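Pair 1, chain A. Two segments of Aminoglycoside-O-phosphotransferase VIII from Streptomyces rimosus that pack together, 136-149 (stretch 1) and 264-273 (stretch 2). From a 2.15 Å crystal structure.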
# COMPACT_ATOMS: atom_id res chain seq x y z
N SER A 136 9.40 -7.42 -8.36
CA SER A 136 8.93 -8.17 -9.52
C SER A 136 8.55 -9.58 -9.14
O SER A 136 8.70 -9.98 -7.99
CB SER A 136 9.99 -8.20 -10.61
OG SER A 136 11.15 -8.75 -10.10
N LEU A 137 8.03 -10.33 -10.11
CA LEU A 137 7.63 -11.75 -9.88
C LEU A 137 8.77 -12.63 -9.40
O LEU A 137 8.50 -13.61 -8.61
CB LEU A 137 7.08 -12.37 -11.14
CG LEU A 137 5.78 -11.72 -11.66
CD1 LEU A 137 5.55 -12.12 -13.11
CD2 LEU A 137 4.61 -12.09 -10.77
N ALA A 138 10.02 -12.32 -9.81
CA ALA A 138 11.21 -13.05 -9.16
C ALA A 138 11.27 -12.86 -7.64
O ALA A 138 11.70 -13.73 -6.90
CB ALA A 138 12.60 -12.76 -9.81
N VAL A 139 10.67 -11.81 -7.12
CA VAL A 139 10.69 -11.62 -5.66
C VAL A 139 9.39 -12.05 -5.03
O VAL A 139 9.31 -12.61 -3.89
CB VAL A 139 10.83 -10.10 -5.30
CG1 VAL A 139 10.47 -9.81 -3.87
CG2 VAL A 139 12.20 -9.58 -5.57
N THR A 140 8.33 -11.69 -5.71
CA THR A 140 7.03 -11.80 -5.09
C THR A 140 6.53 -13.24 -5.10
O THR A 140 5.82 -13.64 -4.19
CB THR A 140 5.96 -10.89 -5.70
OG1 THR A 140 5.86 -11.11 -7.11
CG2 THR A 140 6.22 -9.40 -5.39
N VAL A 141 6.87 -14.02 -6.11
CA VAL A 141 6.35 -15.40 -6.17
C VAL A 141 7.02 -16.26 -5.06
O VAL A 141 6.33 -16.81 -4.17
CB VAL A 141 6.39 -16.01 -7.59
CG1 VAL A 141 5.89 -17.45 -7.54
CG2 VAL A 141 5.61 -15.22 -8.60
N PRO A 142 8.37 -16.29 -5.02
CA PRO A 142 8.95 -16.86 -3.80
C PRO A 142 8.38 -16.31 -2.48
O PRO A 142 8.24 -17.08 -1.53
CB PRO A 142 10.43 -16.48 -3.91
CG PRO A 142 10.72 -16.46 -5.39
CD PRO A 142 9.41 -15.95 -6.02
N GLN A 143 8.08 -15.02 -2.33
CA GLN A 143 7.47 -14.62 -1.04
C GLN A 143 6.10 -15.35 -0.80
O GLN A 143 5.71 -15.61 0.33
CB GLN A 143 7.27 -13.12 -0.92
CG GLN A 143 8.53 -12.28 -0.73
CD GLN A 143 8.30 -10.78 -0.95
OE1 GLN A 143 7.38 -10.37 -1.66
NE2 GLN A 143 9.13 -9.98 -0.37
N ALA A 144 5.36 -15.63 -1.89
CA ALA A 144 4.06 -16.26 -1.81
C ALA A 144 4.24 -17.73 -1.36
O ALA A 144 3.65 -18.16 -0.39
CB ALA A 144 3.37 -16.16 -3.17
N ALA A 145 5.10 -18.47 -2.03
CA ALA A 145 5.55 -19.77 -1.49
C ALA A 145 6.02 -19.74 -0.00
O ALA A 145 5.60 -20.54 0.78
CB ALA A 145 6.61 -20.38 -2.39
N ARG A 146 6.88 -18.84 0.42
CA ARG A 146 7.27 -18.83 1.84
C ARG A 146 6.06 -18.52 2.76
O ARG A 146 5.99 -19.10 3.86
CB ARG A 146 8.46 -17.89 2.17
CG ARG A 146 9.83 -18.36 1.68
CD ARG A 146 10.91 -17.25 1.82
NE ARG A 146 12.31 -17.66 1.61
CZ ARG A 146 12.92 -17.86 0.42
NH1 ARG A 146 12.26 -17.73 -0.73
NH2 ARG A 146 14.20 -18.21 0.40
N ALA A 147 5.13 -17.66 2.35
CA ALA A 147 4.01 -17.33 3.26
C ALA A 147 3.18 -18.60 3.42
O ALA A 147 2.85 -18.98 4.52
CB ALA A 147 3.16 -16.19 2.75
N VAL A 148 2.88 -19.27 2.31
CA VAL A 148 2.11 -20.48 2.37
C VAL A 148 2.78 -21.41 3.34
O VAL A 148 2.16 -21.85 4.31
CB VAL A 148 2.06 -21.23 1.04
CG1 VAL A 148 1.49 -22.63 1.28
CG2 VAL A 148 1.19 -20.47 0.05
N ALA A 149 4.06 -21.68 3.12
CA ALA A 149 4.77 -22.68 3.90
C ALA A 149 4.86 -22.25 5.33
O ALA A 149 4.93 -23.10 6.19
CB ALA A 149 6.16 -22.96 3.31
N ALA A 264 -6.50 -10.32 -12.73
CA ALA A 264 -6.87 -11.51 -11.97
C ALA A 264 -5.66 -12.07 -11.23
O ALA A 264 -5.73 -12.33 -10.03
CB ALA A 264 -7.58 -12.54 -12.84
N PHE A 265 -4.52 -12.09 -11.92
CA PHE A 265 -3.30 -12.62 -11.37
C PHE A 265 -2.83 -11.77 -10.23
O PHE A 265 -2.48 -12.30 -9.20
CB PHE A 265 -2.18 -12.74 -12.39
CG PHE A 265 -0.92 -13.27 -11.77
CD1 PHE A 265 -0.76 -14.62 -11.55
CD2 PHE A 265 0.06 -12.41 -11.33
CE1 PHE A 265 0.36 -15.12 -10.94
CE2 PHE A 265 1.20 -12.88 -10.75
CZ PHE A 265 1.36 -14.24 -10.52
N TYR A 266 -2.90 -10.47 -10.35
CA TYR A 266 -2.35 -9.62 -9.28
C TYR A 266 -3.31 -9.47 -8.12
O TYR A 266 -2.90 -9.26 -6.98
CB TYR A 266 -1.79 -8.28 -9.85
CG TYR A 266 -0.48 -8.50 -10.64
CD1 TYR A 266 0.71 -8.80 -9.97
CD2 TYR A 266 -0.45 -8.46 -12.02
CE1 TYR A 266 1.85 -9.05 -10.64
CE2 TYR A 266 0.75 -8.72 -12.72
CZ TYR A 266 1.86 -9.08 -12.00
OH TYR A 266 2.98 -9.36 -12.60
N ARG A 267 -4.60 -9.72 -8.35
CA ARG A 267 -5.53 -9.87 -7.25
C ARG A 267 -5.24 -11.16 -6.46
O ARG A 267 -5.40 -11.17 -5.24
CB ARG A 267 -7.02 -9.91 -7.71
CG ARG A 267 -7.76 -8.59 -7.98
CD ARG A 267 -9.32 -8.79 -8.10
NE ARG A 267 -9.51 -8.56 -9.50
CZ ARG A 267 -9.80 -9.42 -10.46
NH1 ARG A 267 -10.20 -10.64 -10.24
NH2 ARG A 267 -9.72 -8.97 -11.70
N LEU A 268 -4.90 -12.24 -7.16
CA LEU A 268 -4.57 -13.52 -6.54
C LEU A 268 -3.25 -13.43 -5.79
O LEU A 268 -3.12 -13.84 -4.61
CB LEU A 268 -4.50 -14.64 -7.61
CG LEU A 268 -3.90 -15.94 -7.14
CD1 LEU A 268 -4.73 -16.62 -6.03
CD2 LEU A 268 -3.65 -16.84 -8.40
N LEU A 269 -2.26 -12.84 -6.44
CA LEU A 269 -0.99 -12.62 -5.69
C LEU A 269 -1.18 -11.95 -4.34
O LEU A 269 -0.51 -12.29 -3.32
CB LEU A 269 -0.00 -11.84 -6.55
CG LEU A 269 1.36 -11.56 -5.94
CD1 LEU A 269 2.08 -12.89 -5.66
CD2 LEU A 269 2.17 -10.59 -6.84
N ASP A 270 -2.09 -11.00 -4.32
CA ASP A 270 -2.26 -10.19 -3.16
C ASP A 270 -2.90 -10.96 -2.01
O ASP A 270 -2.76 -10.56 -0.87
CB ASP A 270 -3.06 -8.91 -3.45
CG ASP A 270 -2.87 -7.82 -2.36
OD1 ASP A 270 -1.73 -7.56 -1.91
OD2 ASP A 270 -3.87 -7.26 -1.89
N GLU A 271 -3.60 -12.04 -2.31
CA GLU A 271 -4.18 -12.83 -1.26
C GLU A 271 -3.11 -13.43 -0.36
O GLU A 271 -3.42 -13.88 0.73
CB GLU A 271 -4.94 -13.99 -1.88
CG GLU A 271 -6.01 -13.58 -2.91
CD GLU A 271 -7.37 -13.67 -2.31
OE1 GLU A 271 -7.44 -13.28 -1.12
OE2 GLU A 271 -8.30 -14.14 -3.00
N PHE A 272 -1.88 -13.49 -0.86
CA PHE A 272 -0.78 -14.16 -0.14
C PHE A 272 -0.14 -13.24 0.87
O PHE A 272 0.63 -13.68 1.69
CB PHE A 272 0.32 -14.61 -1.09
CG PHE A 272 -0.09 -15.72 -2.01
CD1 PHE A 272 0.27 -17.02 -1.75
CD2 PHE A 272 -0.82 -15.47 -3.10
CE1 PHE A 272 -0.09 -18.03 -2.58
CE2 PHE A 272 -1.22 -16.47 -3.95
CZ PHE A 272 -0.87 -17.77 -3.68
N PHE A 273 -0.45 -11.97 0.80
CA PHE A 273 0.18 -10.98 1.64
C PHE A 273 -0.78 -10.33 2.61
O PHE A 273 -0.37 -9.57 3.47
CB PHE A 273 0.79 -9.90 0.75
CG PHE A 273 1.85 -10.39 -0.18
CD1 PHE A 273 3.17 -10.33 0.18
CD2 PHE A 273 1.53 -10.81 -1.44
CE1 PHE A 273 4.16 -10.75 -0.69
CE2 PHE A 273 2.48 -11.25 -2.29
CZ PHE A 273 3.81 -11.25 -1.93
OXT PHE A 273 -1.97 -10.48 2.56

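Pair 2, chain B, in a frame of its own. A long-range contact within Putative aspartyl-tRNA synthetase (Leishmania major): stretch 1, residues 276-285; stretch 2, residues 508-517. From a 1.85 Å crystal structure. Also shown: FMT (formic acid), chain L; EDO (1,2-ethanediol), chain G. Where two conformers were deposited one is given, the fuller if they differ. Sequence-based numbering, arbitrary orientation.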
# COMPACT_ATOMS: atom_id res chain seq x y z
N GLN B 276 -3.14 -0.13 -15.11
CA GLN B 276 -3.04 -1.19 -16.12
C GLN B 276 -1.83 -1.07 -17.04
O GLN B 276 -1.04 -2.00 -17.18
CB GLN B 276 -4.32 -1.22 -16.97
CG GLN B 276 -4.27 -2.25 -18.10
CD GLN B 276 -4.25 -3.66 -17.55
OE1 GLN B 276 -5.00 -3.98 -16.63
NE2 GLN B 276 -3.38 -4.50 -18.08
N LEU B 277 -1.70 0.07 -17.71
CA LEU B 277 -0.63 0.19 -18.70
C LEU B 277 0.76 0.11 -18.04
O LEU B 277 1.65 -0.57 -18.54
CB LEU B 277 -0.77 1.49 -19.49
CG LEU B 277 -2.12 1.79 -20.15
CD1 LEU B 277 -1.94 2.99 -21.08
CD2 LEU B 277 -2.66 0.59 -20.93
N TYR B 278 0.94 0.80 -16.90
CA TYR B 278 2.25 0.81 -16.24
C TYR B 278 2.63 -0.56 -15.70
O TYR B 278 3.80 -0.95 -15.77
CB TYR B 278 2.26 1.86 -15.12
CG TYR B 278 2.15 3.25 -15.67
CD1 TYR B 278 3.19 3.80 -16.40
CD2 TYR B 278 0.99 4.01 -15.48
CE1 TYR B 278 3.08 5.06 -16.95
CE2 TYR B 278 0.90 5.29 -16.03
CZ TYR B 278 1.93 5.80 -16.75
OH TYR B 278 1.82 7.06 -17.29
N LYS B 279 1.68 -1.29 -15.11
CA LYS B 279 2.07 -2.58 -14.56
C LYS B 279 2.52 -3.54 -15.66
O LYS B 279 3.43 -4.34 -15.44
CB LYS B 279 0.96 -3.19 -13.69
CG LYS B 279 -0.34 -3.63 -14.41
CD LYS B 279 -1.31 -4.22 -13.37
CE LYS B 279 -2.66 -4.49 -14.03
NZ LYS B 279 -3.49 -5.43 -13.21
N GLN B 280 1.96 -3.43 -16.88
CA GLN B 280 2.53 -4.21 -17.97
C GLN B 280 3.91 -3.70 -18.38
O GLN B 280 4.81 -4.49 -18.69
CB GLN B 280 1.60 -4.16 -19.19
CG GLN B 280 0.23 -4.72 -18.96
CD GLN B 280 -0.57 -4.69 -20.27
OE1 GLN B 280 -1.53 -3.93 -20.42
NE2 GLN B 280 -0.12 -5.46 -21.24
N MET B 281 4.07 -2.38 -18.48
CA MET B 281 5.35 -1.84 -18.93
C MET B 281 6.48 -2.22 -17.98
O MET B 281 7.61 -2.44 -18.42
CB MET B 281 5.26 -0.32 -19.06
CG MET B 281 4.20 0.09 -20.11
SD MET B 281 3.72 1.85 -20.03
CE MET B 281 5.31 2.48 -20.53
N VAL B 282 6.20 -2.32 -16.68
CA VAL B 282 7.28 -2.64 -15.74
C VAL B 282 7.78 -4.06 -15.95
O VAL B 282 8.97 -4.33 -15.79
CB VAL B 282 6.82 -2.39 -14.29
CG1 VAL B 282 7.93 -2.77 -13.30
CG2 VAL B 282 6.47 -0.92 -14.11
N LEU B 283 6.90 -4.98 -16.35
CA LEU B 283 7.37 -6.33 -16.65
C LEU B 283 8.34 -6.33 -17.83
O LEU B 283 9.23 -7.18 -17.92
CB LEU B 283 6.19 -7.23 -16.95
CG LEU B 283 5.13 -7.48 -15.88
CD1 LEU B 283 4.39 -8.75 -16.21
CD2 LEU B 283 5.67 -7.52 -14.46
N GLN B 284 8.19 -5.38 -18.75
CA GLN B 284 9.15 -5.30 -19.84
C GLN B 284 10.48 -4.69 -19.41
O GLN B 284 11.42 -4.66 -20.22
CB GLN B 284 8.54 -4.49 -21.01
CG GLN B 284 7.10 -4.93 -21.39
CD GLN B 284 6.85 -6.44 -21.30
OE1 GLN B 284 7.69 -7.25 -21.68
NE2 GLN B 284 5.69 -6.81 -20.79
N GLY B 285 10.59 -4.22 -18.17
CA GLY B 285 11.89 -3.88 -17.62
C GLY B 285 12.47 -5.01 -16.80
O GLY B 285 13.38 -4.81 -15.98
N PRO B 508 -2.82 8.31 -28.14
CA PRO B 508 -2.42 8.86 -26.84
C PRO B 508 -1.56 7.95 -25.98
O PRO B 508 -1.20 8.36 -24.87
CB PRO B 508 -3.77 9.12 -26.16
CG PRO B 508 -4.62 8.06 -26.67
CD PRO B 508 -4.26 7.97 -28.13
N ILE B 509 -1.22 6.74 -26.41
CA ILE B 509 -0.42 5.88 -25.53
C ILE B 509 0.71 5.18 -26.28
O ILE B 509 0.91 3.97 -26.15
CB ILE B 509 -1.30 4.84 -24.80
CG1 ILE B 509 -2.16 4.06 -25.81
CG2 ILE B 509 -2.13 5.52 -23.73
CD1 ILE B 509 -2.98 2.94 -25.16
N LYS B 510 1.46 5.95 -27.08
CA LYS B 510 2.52 5.34 -27.86
C LYS B 510 3.58 4.67 -26.98
O LYS B 510 4.18 3.68 -27.40
CB LYS B 510 3.15 6.37 -28.80
CG LYS B 510 3.87 7.53 -28.11
CD LYS B 510 4.43 8.51 -29.14
CE LYS B 510 5.55 9.35 -28.54
NZ LYS B 510 5.10 10.23 -27.42
N GLU B 511 3.82 5.18 -25.77
CA GLU B 511 4.91 4.62 -24.97
C GLU B 511 4.58 3.21 -24.49
O GLU B 511 5.46 2.34 -24.39
CB GLU B 511 5.23 5.53 -23.78
CG GLU B 511 5.90 6.84 -24.16
CD GLU B 511 4.90 7.97 -24.26
OE1 GLU B 511 3.68 7.70 -24.16
OE2 GLU B 511 5.33 9.13 -24.43
N TYR B 512 3.31 2.96 -24.17
CA TYR B 512 2.89 1.63 -23.77
C TYR B 512 3.14 0.62 -24.90
O TYR B 512 3.75 -0.43 -24.69
CB TYR B 512 1.42 1.70 -23.36
CG TYR B 512 0.65 0.41 -23.28
CD1 TYR B 512 0.75 -0.42 -22.17
CD2 TYR B 512 -0.24 0.05 -24.30
CE1 TYR B 512 0.03 -1.56 -22.07
CE2 TYR B 512 -0.99 -1.10 -24.20
CZ TYR B 512 -0.85 -1.90 -23.08
OH TYR B 512 -1.58 -3.07 -22.98
N VAL B 513 2.69 0.94 -26.11
CA VAL B 513 2.95 0.08 -27.26
C VAL B 513 4.46 -0.09 -27.46
O VAL B 513 4.96 -1.20 -27.65
CB VAL B 513 2.28 0.66 -28.53
CG1 VAL B 513 2.62 -0.20 -29.74
CG2 VAL B 513 0.75 0.77 -28.35
N ASP B 514 5.20 1.02 -27.40
CA ASP B 514 6.65 0.99 -27.57
C ASP B 514 7.33 0.09 -26.54
O ASP B 514 8.42 -0.44 -26.82
CB ASP B 514 7.23 2.40 -27.47
CG ASP B 514 7.02 3.21 -28.72
OD1 ASP B 514 6.52 2.65 -29.73
OD2 ASP B 514 7.34 4.42 -28.69
N SER B 515 6.75 -0.06 -25.35
CA SER B 515 7.38 -0.89 -24.33
C SER B 515 7.43 -2.36 -24.69
O SER B 515 8.16 -3.12 -24.03
CB SER B 515 6.68 -0.73 -22.97
OG SER B 515 5.45 -1.45 -22.89
N PHE B 516 6.70 -2.79 -25.72
CA PHE B 516 6.72 -4.18 -26.15
C PHE B 516 7.63 -4.43 -27.33
O PHE B 516 7.67 -5.55 -27.85
CB PHE B 516 5.30 -4.65 -26.49
CG PHE B 516 4.31 -4.44 -25.39
CD1 PHE B 516 4.40 -5.17 -24.21
CD2 PHE B 516 3.32 -3.48 -25.52
CE1 PHE B 516 3.48 -4.96 -23.17
CE2 PHE B 516 2.37 -3.28 -24.49
CZ PHE B 516 2.48 -4.02 -23.31
N ARG B 517 8.33 -3.39 -27.82
CA ARG B 517 9.05 -3.50 -29.08
C ARG B 517 10.48 -3.97 -28.92
O ARG B 517 11.10 -4.38 -29.90
CB ARG B 517 9.03 -2.16 -29.82
CG ARG B 517 7.64 -1.75 -30.35
CD ARG B 517 7.80 -0.46 -31.16
NE ARG B 517 6.55 0.24 -31.43
CZ ARG B 517 5.68 -0.12 -32.36
NH1 ARG B 517 4.57 0.59 -32.54
NH2 ARG B 517 5.88 -1.21 -33.10
C FMT L . 1.42 5.30 -21.69
O1 FMT L . 2.25 5.58 -20.81
O2 FMT L . 1.61 5.38 -22.92
C1 EDO G . -2.98 4.74 -17.96
O1 EDO G . -4.39 4.64 -17.69
C2 EDO G . -2.20 4.04 -16.84
O2 EDO G . -2.58 2.65 -16.70
O HOH W 1 -1.13 -5.67 -24.10

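Pair 1 has no hydrogen bond between its two stretches, whereas pair 2 has one. There, Tyr B512 OH donates to Gln B280 OE1 at 2.7 Å. In pair 1 the position of Tyr B512 is held by Leu A269, which has no polar atom in its side chain. Its CD2 lies 3.7 Å from Thr A140 OG1, and its CD1 lies 4.3 Å from Ala A144 CB.

The backbone arrangement is shared. Fourteen central residues superpose with an RMSD of 0.8 Å. In each pair two helices run in roughly the same direction, at 44° in pair 1 and 31° in pair 2. Their axes approach to 11.2 Å and 9.9 Å. Each second stretch contains a type I turn, Asp A270 to Phe A273 and Asp B514 to Arg B517, but the turn in pair 2 starts one matched position later.

The tightest match at the contact is Ala A144 with Met B281. Each is nearest, CA to CA, to the residue matched across: Phe A272 at 5.5 Å and Ser B515 at 5.8 Å. The sizes are reversed. In pair 1 a small alanine meets a large ring, and Ala A144 CB sits over one face of Phe A272, 3.9 Å from its centroid. In pair 2 a long methionine meets a small serine, with Met B281 CG 3.4 Å from Ser B515 OG. The serine hydroxyl turns back to its own stretch, where OG donates to Tyr B512 O at 2.7 Å.

Pair 2 also places an aliphatic group over a ring, but at a different position. Leu B277 CD2 lies over one face of Tyr B512, 3.7 Å from the centroid.

Gln A143 and Gln B280 match, as do Phe A273 and Phe B516. In pair 1, Gln A143 OE1 lies at the edge of the Phe A273 ring, 3.4 Å from CE1. In pair 2, Gln B280 NE2 is 3.6 Å from Phe B516 CZ. The amide of Gln B280 is also tied into a polar group. Its NE2 donates to water 1 at 3.0 Å. That water donates to Tyr B512 OH at 2.9 Å, so it links the same two side chains as the direct bond.

Ala A147 matches Gln B284. Both place CB near a backbone oxygen of the turn: Ala A147 CB is 3.7 Å from Phe A272 O, and Gln B284 CB is 3.3 Å from Ser B515 O.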